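Local coordinates for 3-keto-5-aminohexanoate cleavage protein (Archaeoglobus fulgidus, PDB 3LOT) that probably cleaves 3-keto-5-aminohexanoate or a related beta-keto acid as a zinc-dependent enzyme of the beta-keto acid cleavage family, at residues Ala122-Leu127 with Met144-Val149; Glu172-Asp177 with Gln200-Ile205; Phe114-Met119 with Lys155-Leu160; Pro196-Phe201 with Thr233-Gly238. One frame throughout, in Å; residues are numbered along the deposited sequence.

How the interactions relate
Interactions 2 and 4 belong to the inner sheet of the barrel and share strand 197-203: Gln200 and Phe201 serve both. Their chemistry is that of parallel ladders, with a polar face of Glu, Gln, Arg, Thr and Ser. Interaction 3 is also buried but apolar, setting helix 154-166 against strand 111-115; that strand is hydrogen-bonded to strand 170-175 of interaction 2. Interaction 1 lies farther out, its centre about 19 Å from that of the chain. There two loops meet through a hydroxyl and a His-Arg pair, buried partly by the second subunit, which interaction 3 also reaches; within the chain, Val149 of interaction 1 packs on Ser118 of interaction 3.

Interaction 1: Ala122-Leu127 with Met144-Val149; sequences AIHPLL and MTRDIV
Ile123 and Thr145 supply the hydrogen bond of this contact: Ile123 N donates to Thr145 OG1 at 2.9 Å, close to straight at 164°. His124 N lies 3.3 Å from this same Thr145 OG1. The hydroxyl is also bonded to Leu142 O of helix 137-144, so one small side chain ties the 122-127 loop to the end of that helix. Apolar contact is slight, with Thr145 CG2 3.9 Å from Ile123 CG1.

The second group is a ring and a guanidinium. Arg146 CG sits over the middle of the His124 ring, 3.8 Å from its centroid, a CH-pi contact; Pro125 CD covers the rim of the opposite face. The chain bends at chi3 (-63°), which places NE; beyond it His124 CD2 lies over one face of the guanidinium, 3.3 Å from Arg146 NH1. The two planes are inclined at 44°, so they do not stack. An alanine at His124 would probably open a gap beside Arg146 CG and its guanidinium, leaving the arginine positioned mainly by its salt bridges.

Those bridges run from Arg146 NE to Glu143 and from NH1 to Glu158 of the second subunit, whose Phe154 packs on His124: this is loop-on-loop packing at a subunit interface. His124 ND1 is buried without a partner, which, beside a cation, is consistent with a neutral ring braced against an arginine that links two subunits.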
# COMPACT_ATOMS: atom_id res chain seq x y z
N ALA D 122 -11.20 -24.74 -0.18
CA ALA D 122 -10.66 -26.02 -0.60
C ALA D 122 -9.50 -26.47 0.27
O ALA D 122 -8.56 -25.72 0.50
CB ALA D 122 -10.23 -25.94 -2.11
N ILE D 123 -9.62 -27.70 0.80
CA ILE D 123 -8.57 -28.39 1.56
C ILE D 123 -8.15 -29.73 0.99
O ILE D 123 -7.44 -30.48 1.63
CB ILE D 123 -8.99 -28.55 3.03
CG1 ILE D 123 -10.29 -29.39 3.18
CG2 ILE D 123 -9.11 -27.15 3.63
CD1 ILE D 123 -10.86 -29.34 4.62
N HIS D 124 -8.57 -30.02 -0.23
CA HIS D 124 -8.11 -31.21 -0.91
C HIS D 124 -6.59 -31.38 -0.98
O HIS D 124 -6.15 -32.52 -1.00
CB HIS D 124 -8.74 -31.38 -2.31
CG HIS D 124 -8.38 -30.30 -3.29
ND1 HIS D 124 -8.96 -29.06 -3.27
CD2 HIS D 124 -7.50 -30.29 -4.32
CE1 HIS D 124 -8.44 -28.32 -4.23
NE2 HIS D 124 -7.56 -29.04 -4.89
N PRO D 125 -5.79 -30.29 -0.98
CA PRO D 125 -4.33 -30.50 -0.95
C PRO D 125 -3.76 -31.25 0.30
O PRO D 125 -2.67 -31.85 0.23
CB PRO D 125 -3.79 -29.07 -1.02
CG PRO D 125 -4.85 -28.33 -1.78
CD PRO D 125 -6.10 -28.86 -1.20
N LEU D 126 -4.48 -31.21 1.41
CA LEU D 126 -4.12 -31.98 2.61
C LEU D 126 -4.01 -33.48 2.39
O LEU D 126 -3.34 -34.16 3.19
CB LEU D 126 -5.11 -31.73 3.75
CG LEU D 126 -5.09 -30.29 4.25
CD1 LEU D 126 -6.19 -30.02 5.28
CD2 LEU D 126 -3.69 -30.01 4.77
N LEU D 127 -4.64 -33.98 1.33
CA LEU D 127 -4.52 -35.38 0.94
C LEU D 127 -3.10 -35.76 0.51
O LEU D 127 -2.76 -36.94 0.47
CB LEU D 127 -5.51 -35.71 -0.19
CG LEU D 127 -6.99 -35.74 0.19
CD1 LEU D 127 -7.84 -35.78 -1.04
CD2 LEU D 127 -7.32 -36.93 1.11
N MSE D 144 -14.01 -33.81 -1.35
CA MSE D 144 -15.21 -33.12 -1.75
C MSE D 144 -15.13 -31.63 -1.68
O MSE D 144 -15.81 -30.96 -2.47
CB MSE D 144 -16.41 -33.66 -0.99
CG MSE D 144 -16.79 -34.99 -1.62
SE MSE D 144 -18.16 -35.92 -0.68
CE MSE D 144 -18.19 -37.71 -1.59
N THR D 145 -14.29 -31.07 -0.81
CA THR D 145 -14.08 -29.60 -0.84
C THR D 145 -13.52 -29.03 -2.18
O THR D 145 -13.59 -27.78 -2.44
CB THR D 145 -13.22 -29.11 0.36
OG1 THR D 145 -11.84 -29.52 0.21
CG2 THR D 145 -13.83 -29.66 1.69
N ARG D 146 -12.97 -29.90 -3.03
CA ARG D 146 -12.49 -29.47 -4.36
C ARG D 146 -13.65 -28.92 -5.21
O ARG D 146 -13.43 -28.11 -6.14
CB ARG D 146 -11.83 -30.62 -5.09
CG ARG D 146 -11.00 -30.29 -6.33
CD ARG D 146 -10.74 -31.55 -7.20
NE ARG D 146 -9.95 -32.54 -6.46
CZ ARG D 146 -8.62 -32.65 -6.45
NH1 ARG D 146 -7.83 -31.89 -7.22
NH2 ARG D 146 -8.04 -33.58 -5.69
N ASP D 147 -14.87 -29.35 -4.92
CA ASP D 147 -16.00 -28.92 -5.71
C ASP D 147 -17.21 -28.49 -4.87
O ASP D 147 -18.38 -28.69 -5.29
CB ASP D 147 -16.39 -30.06 -6.63
CG ASP D 147 -17.43 -29.67 -7.69
OD1 ASP D 147 -17.39 -28.58 -8.32
OD2 ASP D 147 -18.27 -30.54 -7.93
N ILE D 148 -16.96 -27.94 -3.68
CA ILE D 148 -18.06 -27.42 -2.88
C ILE D 148 -17.89 -25.92 -2.67
O ILE D 148 -16.86 -25.47 -2.21
CB ILE D 148 -18.23 -28.19 -1.55
CG1 ILE D 148 -18.95 -29.51 -1.84
CG2 ILE D 148 -19.07 -27.42 -0.56
CD1 ILE D 148 -18.90 -30.56 -0.74
N VAL D 149 -18.91 -25.15 -3.02
CA VAL D 149 -18.89 -23.72 -2.74
C VAL D 149 -19.32 -23.48 -1.30
O VAL D 149 -20.34 -24.01 -0.84
CB VAL D 149 -19.79 -22.97 -3.75
CG1 VAL D 149 -20.08 -21.53 -3.26
CG2 VAL D 149 -19.10 -22.95 -5.15

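Interaction 2: Glu172-Asp177 with Gln200-Ile205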
# COMPACT_ATOMS: atom_id res chain seq x y z
N GLU D 172 -20.35 -11.60 14.15
CA GLU D 172 -18.93 -11.48 13.94
C GLU D 172 -18.72 -11.80 12.47
O GLU D 172 -18.93 -12.94 12.07
CB GLU D 172 -18.16 -12.46 14.80
CG GLU D 172 -16.66 -12.38 14.56
CD GLU D 172 -15.86 -13.24 15.48
OE1 GLU D 172 -15.72 -14.43 15.18
OE2 GLU D 172 -15.30 -12.72 16.46
N LEU D 173 -18.25 -10.81 11.71
CA LEU D 173 -18.41 -10.82 10.27
C LEU D 173 -17.12 -11.31 9.68
O LEU D 173 -16.14 -10.59 9.66
CB LEU D 173 -18.72 -9.41 9.78
CG LEU D 173 -20.01 -8.76 10.37
CD1 LEU D 173 -19.97 -7.28 10.12
CD2 LEU D 173 -21.24 -9.40 9.72
N GLU D 174 -17.14 -12.53 9.18
CA GLU D 174 -15.92 -13.21 8.78
C GLU D 174 -15.65 -12.77 7.35
O GLU D 174 -16.55 -12.85 6.50
CB GLU D 174 -16.09 -14.72 8.84
CG GLU D 174 -16.83 -15.24 10.08
CD GLU D 174 -16.15 -14.91 11.40
OE1 GLU D 174 -14.93 -14.64 11.41
OE2 GLU D 174 -16.86 -14.91 12.43
N CYS D 175 -14.46 -12.22 7.13
CA CYS D 175 -14.03 -11.81 5.82
C CYS D 175 -12.74 -12.50 5.39
O CYS D 175 -11.73 -12.39 6.07
CB CYS D 175 -13.79 -10.31 5.77
SG CYS D 175 -15.30 -9.33 6.15
N TYR D 176 -12.80 -13.16 4.24
CA TYR D 176 -11.69 -13.96 3.71
C TYR D 176 -11.03 -13.34 2.48
O TYR D 176 -10.16 -13.97 1.84
CB TYR D 176 -12.16 -15.36 3.29
CG TYR D 176 -12.73 -16.24 4.38
CD1 TYR D 176 -14.02 -16.02 4.86
CD2 TYR D 176 -12.01 -17.31 4.88
CE1 TYR D 176 -14.58 -16.85 5.84
CE2 TYR D 176 -12.53 -18.14 5.86
CZ TYR D 176 -13.83 -17.91 6.34
OH TYR D 176 -14.34 -18.71 7.32
N ASP D 177 -11.48 -12.13 2.10
CA ASP D 177 -10.96 -11.45 0.91
C ASP D 177 -11.43 -9.98 0.92
O ASP D 177 -12.34 -9.60 1.67
CB ASP D 177 -11.50 -12.13 -0.36
CG ASP D 177 -10.51 -12.17 -1.50
OD1 ASP D 177 -9.57 -11.34 -1.60
OD2 ASP D 177 -10.71 -13.08 -2.34
N GLN D 200 -13.76 -10.09 11.38
CA GLN D 200 -12.62 -10.93 11.54
C GLN D 200 -12.01 -11.21 10.18
O GLN D 200 -12.69 -11.60 9.23
CB GLN D 200 -13.05 -12.19 12.23
CG GLN D 200 -11.95 -13.20 12.48
CD GLN D 200 -12.12 -13.81 13.82
OE1 GLN D 200 -11.33 -13.59 14.72
NE2 GLN D 200 -13.23 -14.52 14.01
N PHE D 201 -10.73 -10.97 10.08
CA PHE D 201 -10.02 -11.11 8.83
C PHE D 201 -9.36 -12.48 8.88
O PHE D 201 -8.66 -12.77 9.86
CB PHE D 201 -8.95 -10.04 8.73
CG PHE D 201 -9.48 -8.61 8.78
CD1 PHE D 201 -10.68 -8.26 8.21
CD2 PHE D 201 -8.69 -7.60 9.32
CE1 PHE D 201 -11.09 -6.93 8.22
CE2 PHE D 201 -9.13 -6.28 9.33
CZ PHE D 201 -10.33 -5.96 8.79
N ILE D 202 -9.64 -13.34 7.90
CA ILE D 202 -9.14 -14.73 7.88
C ILE D 202 -8.19 -14.93 6.70
O ILE D 202 -8.56 -14.78 5.53
CB ILE D 202 -10.27 -15.75 7.84
CG1 ILE D 202 -11.27 -15.46 9.01
CG2 ILE D 202 -9.71 -17.19 7.95
CD1 ILE D 202 -12.26 -16.60 9.34
N HIS D 203 -6.96 -15.28 7.03
CA HIS D 203 -5.86 -15.31 6.04
C HIS D 203 -5.35 -16.71 5.86
O HIS D 203 -5.04 -17.39 6.84
CB HIS D 203 -4.74 -14.36 6.51
CG HIS D 203 -5.10 -12.90 6.37
ND1 HIS D 203 -4.68 -12.12 5.31
CD2 HIS D 203 -5.86 -12.09 7.15
CE1 HIS D 203 -5.16 -10.90 5.44
NE2 HIS D 203 -5.90 -10.86 6.54
N GLY D 204 -5.25 -17.13 4.61
CA GLY D 204 -4.56 -18.34 4.23
C GLY D 204 -5.46 -19.47 3.75
O GLY D 204 -5.01 -20.59 3.64
N ILE D 205 -6.73 -19.23 3.51
CA ILE D 205 -7.61 -20.25 2.96
C ILE D 205 -7.40 -20.33 1.44
O ILE D 205 -7.25 -19.29 0.76
CB ILE D 205 -9.11 -20.01 3.28
CG1 ILE D 205 -9.33 -20.01 4.80
CG2 ILE D 205 -10.00 -21.07 2.61
CD1 ILE D 205 -8.88 -21.22 5.52
O HOH W 1 -12.71 -13.54 17.28
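Gln200 CG lies anti to its backbone N (chi1 -180°), and a bend at chi2 (-61°) places CD of Glu174; the two side chains lie alongside each other, pointing the same way. They stand on neighbouring parallel strands of the TIM barrel, first and last elements of the beta-alpha-beta unit formed by strand 170-175, helix 178-189 and strand 197-203. In one of the two conformers of Glu174, Gln200 NE2 donates to the syn lone pair of Glu174 OE1 at 3.1 Å, with the acceptor in the amide plane, a bond that may not hold in the other. Glu172 OE1 is nearer, at 2.8 Å from Gln200 NE2, but at a poor angle. A water lies 2.8 Å from Glu172 OE2 and 2.9 Å from Gln200 OE1, the latter oxygen also taking a bond from Ser235 OG. Backbone bonds join Gln200 N to Leu173 O, Cys175 N to Gln200 O, and Ile202 N to Cys175 O.

Toward the C-terminal ends of the strands the contact turns apolar, the side chain of Tyr176 lying about 6 Å from the zinc ion. Ile202 CB sits over a face of the Tyr176 ring. Ile205 CG1 meets that ring in its plane, 3.8 Å from Tyr176 CD2.

Interaction 3: Phe114-Met119 with Lys155-Leu160; sequences FNMGSM and KDLEAL
Phe114 and Leu160 bring the end of strand 111-115 within 7.8 Å of helix 154-166, CA to CA, and Met116 CA lies 7.4 Å from Leu157 CA. The backbones are thus separated by interleaved side chains. The strand ends at Asn115, beyond which the chain runs on as a loop; opposite it the helix presents Leu157 and Leu160, one turn apart.

Phe114 and Leu157 carry most of the contact. Phe114 CG is anti to the backbone N (chi1 -163°), and its ring meets Leu160 tip to tip. Leu160 CD2 stands 3.4 Å from the ring centroid and only 8° off the normal, a tight CH-pi contact centred on the face. Leu157 takes the ring's border: its carbonyl O lies at the edge, 3.6 Å from Phe114 CZ, and Leu157 CD2 is 3.7 Å from Phe114 CE1. The same methyl presses on the strand end, Leu157 CD2 being 3.2 Å from Asn115 O. Selenomethionine Met116, bent at chi2 and chi3, brings its CE to 4.1 Å from Leu157 CD1.

Phe164, farther along the helix, meets Phe114 edge-to-face, and Met187 of helix 178-189 packs on Leu157. Asn115 instead uses ND2 to hydrogen-bond an unidentified bound ligand. Helix 154-166 leads into strand 170-175, the parallel neighbour of 111-115: helix-on-strand packing as in a beta-alpha-beta unit of a TIM barrel, here with a long excursion between strand and helix.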
# COMPACT_ATOMS: atom_id res chain seq x y z
N PHE D 114 -20.61 -15.00 11.05
CA PHE D 114 -21.46 -14.45 9.99
C PHE D 114 -20.51 -14.24 8.81
O PHE D 114 -19.92 -13.18 8.70
CB PHE D 114 -22.01 -13.09 10.48
CG PHE D 114 -23.19 -12.57 9.72
CD1 PHE D 114 -23.08 -12.19 8.41
CD2 PHE D 114 -24.40 -12.42 10.36
CE1 PHE D 114 -24.16 -11.66 7.74
CE2 PHE D 114 -25.51 -11.88 9.72
CZ PHE D 114 -25.41 -11.48 8.39
N ASN D 115 -20.37 -15.28 7.98
CA ASN D 115 -19.50 -15.30 6.78
C ASN D 115 -20.00 -14.45 5.59
O ASN D 115 -21.17 -14.54 5.16
CB ASN D 115 -19.34 -16.72 6.39
CG ASN D 115 -18.67 -17.51 7.49
OD1 ASN D 115 -17.44 -17.47 7.62
ND2 ASN D 115 -19.48 -18.23 8.31
N MSE D 116 -19.12 -13.60 5.07
CA MSE D 116 -19.57 -12.47 4.23
C MSE D 116 -19.44 -12.62 2.72
O MSE D 116 -19.52 -11.62 2.00
CB MSE D 116 -18.81 -11.22 4.67
CG MSE D 116 -19.21 -10.73 5.99
SE MSE D 116 -21.04 -10.09 5.96
CE MSE D 116 -21.05 -9.02 4.40
N GLY D 117 -19.31 -13.84 2.22
CA GLY D 117 -19.45 -14.05 0.77
C GLY D 117 -19.37 -15.49 0.35
O GLY D 117 -18.92 -16.32 1.13
N SER D 118 -19.81 -15.79 -0.87
CA SER D 118 -19.69 -17.12 -1.43
C SER D 118 -18.25 -17.28 -1.93
O SER D 118 -17.65 -16.33 -2.44
CB SER D 118 -20.66 -17.34 -2.57
OG SER D 118 -21.96 -17.25 -2.10
N MSE D 119 -17.66 -18.46 -1.76
CA MSE D 119 -16.25 -18.63 -2.15
C MSE D 119 -15.93 -20.09 -2.33
O MSE D 119 -16.59 -20.94 -1.75
CB MSE D 119 -15.33 -18.02 -1.06
CG MSE D 119 -15.39 -18.72 0.27
SE MSE D 119 -14.50 -17.84 1.76
CE MSE D 119 -12.65 -18.20 1.24
N LYS D 155 -28.82 -12.55 -0.69
CA LYS D 155 -30.09 -12.99 -0.12
C LYS D 155 -29.92 -13.76 1.20
O LYS D 155 -30.68 -13.55 2.15
CB LYS D 155 -30.87 -13.88 -1.10
CG LYS D 155 -32.33 -14.04 -0.70
CD LYS D 155 -33.07 -14.87 -1.73
CE LYS D 155 -34.52 -15.10 -1.36
NZ LYS D 155 -35.08 -16.37 -1.99
N ASP D 156 -28.96 -14.68 1.25
CA ASP D 156 -28.66 -15.38 2.52
C ASP D 156 -28.29 -14.37 3.62
O ASP D 156 -28.76 -14.48 4.75
CB ASP D 156 -27.45 -16.30 2.37
CG ASP D 156 -27.70 -17.53 1.49
OD1 ASP D 156 -28.86 -17.95 1.30
OD2 ASP D 156 -26.69 -18.10 1.02
N LEU D 157 -27.45 -13.40 3.30
CA LEU D 157 -26.93 -12.46 4.30
C LEU D 157 -28.03 -11.51 4.83
O LEU D 157 -28.03 -11.13 6.00
CB LEU D 157 -25.74 -11.66 3.75
CG LEU D 157 -24.57 -12.53 3.29
CD1 LEU D 157 -23.51 -11.70 2.59
CD2 LEU D 157 -24.01 -13.34 4.46
N GLU D 158 -28.98 -11.16 3.97
CA GLU D 158 -30.09 -10.34 4.39
C GLU D 158 -30.89 -11.10 5.47
O GLU D 158 -31.18 -10.55 6.53
CB GLU D 158 -31.00 -10.01 3.21
CG GLU D 158 -30.37 -9.05 2.22
CD GLU D 158 -31.14 -8.94 0.90
OE1 GLU D 158 -32.38 -9.17 0.89
OE2 GLU D 158 -30.50 -8.61 -0.13
N ALA D 159 -31.22 -12.36 5.19
CA ALA D 159 -32.03 -13.17 6.11
C ALA D 159 -31.26 -13.42 7.42
O ALA D 159 -31.85 -13.38 8.52
CB ALA D 159 -32.45 -14.51 5.45
N LEU D 160 -29.96 -13.68 7.30
CA LEU D 160 -29.07 -13.88 8.45
C LEU D 160 -29.00 -12.63 9.33
O LEU D 160 -29.07 -12.74 10.56
CB LEU D 160 -27.67 -14.32 8.01
CG LEU D 160 -26.80 -15.05 9.03
CD1 LEU D 160 -27.41 -16.39 9.35
CD2 LEU D 160 -25.35 -15.21 8.54

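Interaction 4: Pro196-Phe201 with Thr233-Gly238; sequences PLRLQF and TWSLVG
Arg198 reaches across to Thr233, its NH1 donating to Thr233 OG1 at 3.0 Å with the oxygen tilted 16° from the guanidinium plane. The stronger partner of NH1 is Asp256 on strand 256-259, a salt bridge, so the arginine spans from its own strand to the second one over. An alanine at Arg198 would probably leave Asp256 without this counter-charge and Thr233 OG1 without this donor. Farther along the same face, Ser235 OG donates to Gln200 OE1 at 2.9 Å. Water joins in at the start of the ladder, 2.9 Å from Leu197 O, to which it donates, and 2.8 Å from Thr233 OG1.

Five backbone bonds run between the strands: Thr233 N to Leu197 O, Leu199 N to Thr233 O, Ser235 N to Leu199 O, Phe201 N to Ser235 O and Val237 N to Phe201 O. The second is almost straight, at 175°.

Packing completes both faces. Ser235 CB lies over one face of the guanidinium, 3.6 Å from Arg198 NH2, and Val237 CG2 touches Gln200 CD. On the other face Trp234 CG stands between backbone N and carbonyl carbon (chi1 63°), and Trp234 CE3 comes 3.4 Å from Phe201 CD2. The rings, 5.3 Å between the Phe201 centroid and that of Trp234's six-membered ring, are slid apart and barely overlap.

Helix 213-226 covers Phe201, Trp234 and Leu236; on the opposite face the side chain of Gln200 lies about 7 Å from the zinc ion. This is a beta-alpha-beta unit of a TIM barrel, helix outside.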
# COMPACT_ATOMS: atom_id res chain seq x y z
N PRO D 196 -21.52 -0.61 16.11
CA PRO D 196 -20.21 -0.89 15.52
C PRO D 196 -20.09 -2.34 15.09
O PRO D 196 -20.48 -3.25 15.82
CB PRO D 196 -19.23 -0.61 16.66
CG PRO D 196 -20.03 -0.63 17.87
CD PRO D 196 -21.43 -0.34 17.55
N LEU D 197 -19.56 -2.55 13.92
CA LEU D 197 -19.42 -3.86 13.38
C LEU D 197 -18.23 -4.56 14.04
O LEU D 197 -17.29 -3.92 14.51
CB LEU D 197 -19.20 -3.80 11.87
CG LEU D 197 -20.18 -2.94 11.04
CD1 LEU D 197 -19.76 -3.03 9.59
CD2 LEU D 197 -21.62 -3.36 11.21
N ARG D 198 -18.31 -5.87 14.08
CA ARG D 198 -17.19 -6.72 14.48
C ARG D 198 -16.76 -7.54 13.30
O ARG D 198 -17.50 -8.39 12.85
CB ARG D 198 -17.63 -7.62 15.64
CG ARG D 198 -16.54 -8.56 16.16
CD ARG D 198 -15.29 -7.86 16.57
NE ARG D 198 -14.40 -8.78 17.29
CZ ARG D 198 -13.24 -8.44 17.86
NH1 ARG D 198 -12.83 -7.20 17.83
NH2 ARG D 198 -12.49 -9.35 18.47
N LEU D 199 -15.54 -7.32 12.82
CA LEU D 199 -15.00 -8.04 11.66
C LEU D 199 -13.88 -8.98 12.08
O LEU D 199 -13.08 -8.68 12.95
CB LEU D 199 -14.40 -7.09 10.58
CG LEU D 199 -15.11 -5.86 9.97
CD1 LEU D 199 -14.68 -5.60 8.49
CD2 LEU D 199 -16.58 -5.94 10.07
N GLN D 200 -13.76 -10.09 11.38
CA GLN D 200 -12.62 -10.93 11.54
C GLN D 200 -12.01 -11.21 10.18
O GLN D 200 -12.69 -11.60 9.23
CB GLN D 200 -13.05 -12.19 12.23
CG GLN D 200 -11.95 -13.20 12.48
CD GLN D 200 -12.12 -13.81 13.82
OE1 GLN D 200 -11.33 -13.59 14.72
NE2 GLN D 200 -13.23 -14.52 14.01
N PHE D 201 -10.73 -10.97 10.08
CA PHE D 201 -10.02 -11.11 8.83
C PHE D 201 -9.36 -12.48 8.88
O PHE D 201 -8.66 -12.77 9.86
CB PHE D 201 -8.95 -10.04 8.73
CG PHE D 201 -9.48 -8.61 8.78
CD1 PHE D 201 -10.68 -8.26 8.21
CD2 PHE D 201 -8.69 -7.60 9.32
CE1 PHE D 201 -11.09 -6.93 8.22
CE2 PHE D 201 -9.13 -6.28 9.33
CZ PHE D 201 -10.33 -5.96 8.79
N THR D 233 -14.65 -2.81 15.02
CA THR D 233 -13.46 -3.41 15.62
C THR D 233 -13.14 -4.71 14.85
O THR D 233 -13.99 -5.24 14.13
CB THR D 233 -13.61 -3.68 17.15
OG1 THR D 233 -14.49 -4.79 17.37
CG2 THR D 233 -14.12 -2.43 17.88
N TRP D 234 -11.92 -5.19 14.98
CA TRP D 234 -11.49 -6.34 14.19
C TRP D 234 -10.55 -7.28 14.92
O TRP D 234 -9.82 -6.89 15.83
CB TRP D 234 -10.84 -5.89 12.88
CG TRP D 234 -9.58 -5.08 13.05
CD1 TRP D 234 -9.49 -3.76 13.41
CD2 TRP D 234 -8.24 -5.54 12.85
NE1 TRP D 234 -8.16 -3.38 13.48
CE2 TRP D 234 -7.38 -4.45 13.11
CE3 TRP D 234 -7.69 -6.75 12.49
CZ2 TRP D 234 -5.99 -4.56 13.05
CZ3 TRP D 234 -6.33 -6.84 12.35
CH2 TRP D 234 -5.49 -5.74 12.66
N SER D 235 -10.61 -8.53 14.49
CA SER D 235 -9.73 -9.60 14.91
C SER D 235 -9.16 -10.21 13.66
O SER D 235 -9.63 -9.97 12.54
CB SER D 235 -10.55 -10.64 15.70
OG SER D 235 -9.74 -11.71 16.21
N LEU D 236 -8.17 -11.05 13.83
CA LEU D 236 -7.52 -11.73 12.72
C LEU D 236 -7.17 -13.18 13.06
O LEU D 236 -6.90 -13.49 14.23
CB LEU D 236 -6.26 -10.97 12.34
CG LEU D 236 -5.31 -11.56 11.28
CD1 LEU D 236 -4.61 -10.44 10.50
CD2 LEU D 236 -4.33 -12.54 11.92
N VAL D 237 -7.23 -14.02 12.02
CA VAL D 237 -6.80 -15.42 11.98
C VAL D 237 -5.72 -15.58 10.93
O VAL D 237 -5.92 -15.26 9.74
CB VAL D 237 -7.94 -16.35 11.54
CG1 VAL D 237 -7.42 -17.81 11.43
CG2 VAL D 237 -9.13 -16.25 12.50
N GLY D 238 -4.55 -16.07 11.34
CA GLY D 238 -3.57 -16.62 10.42
C GLY D 238 -3.64 -18.15 10.41
O GLY D 238 -3.54 -18.76 11.45
O HOH W 2 -17.23 -4.34 17.36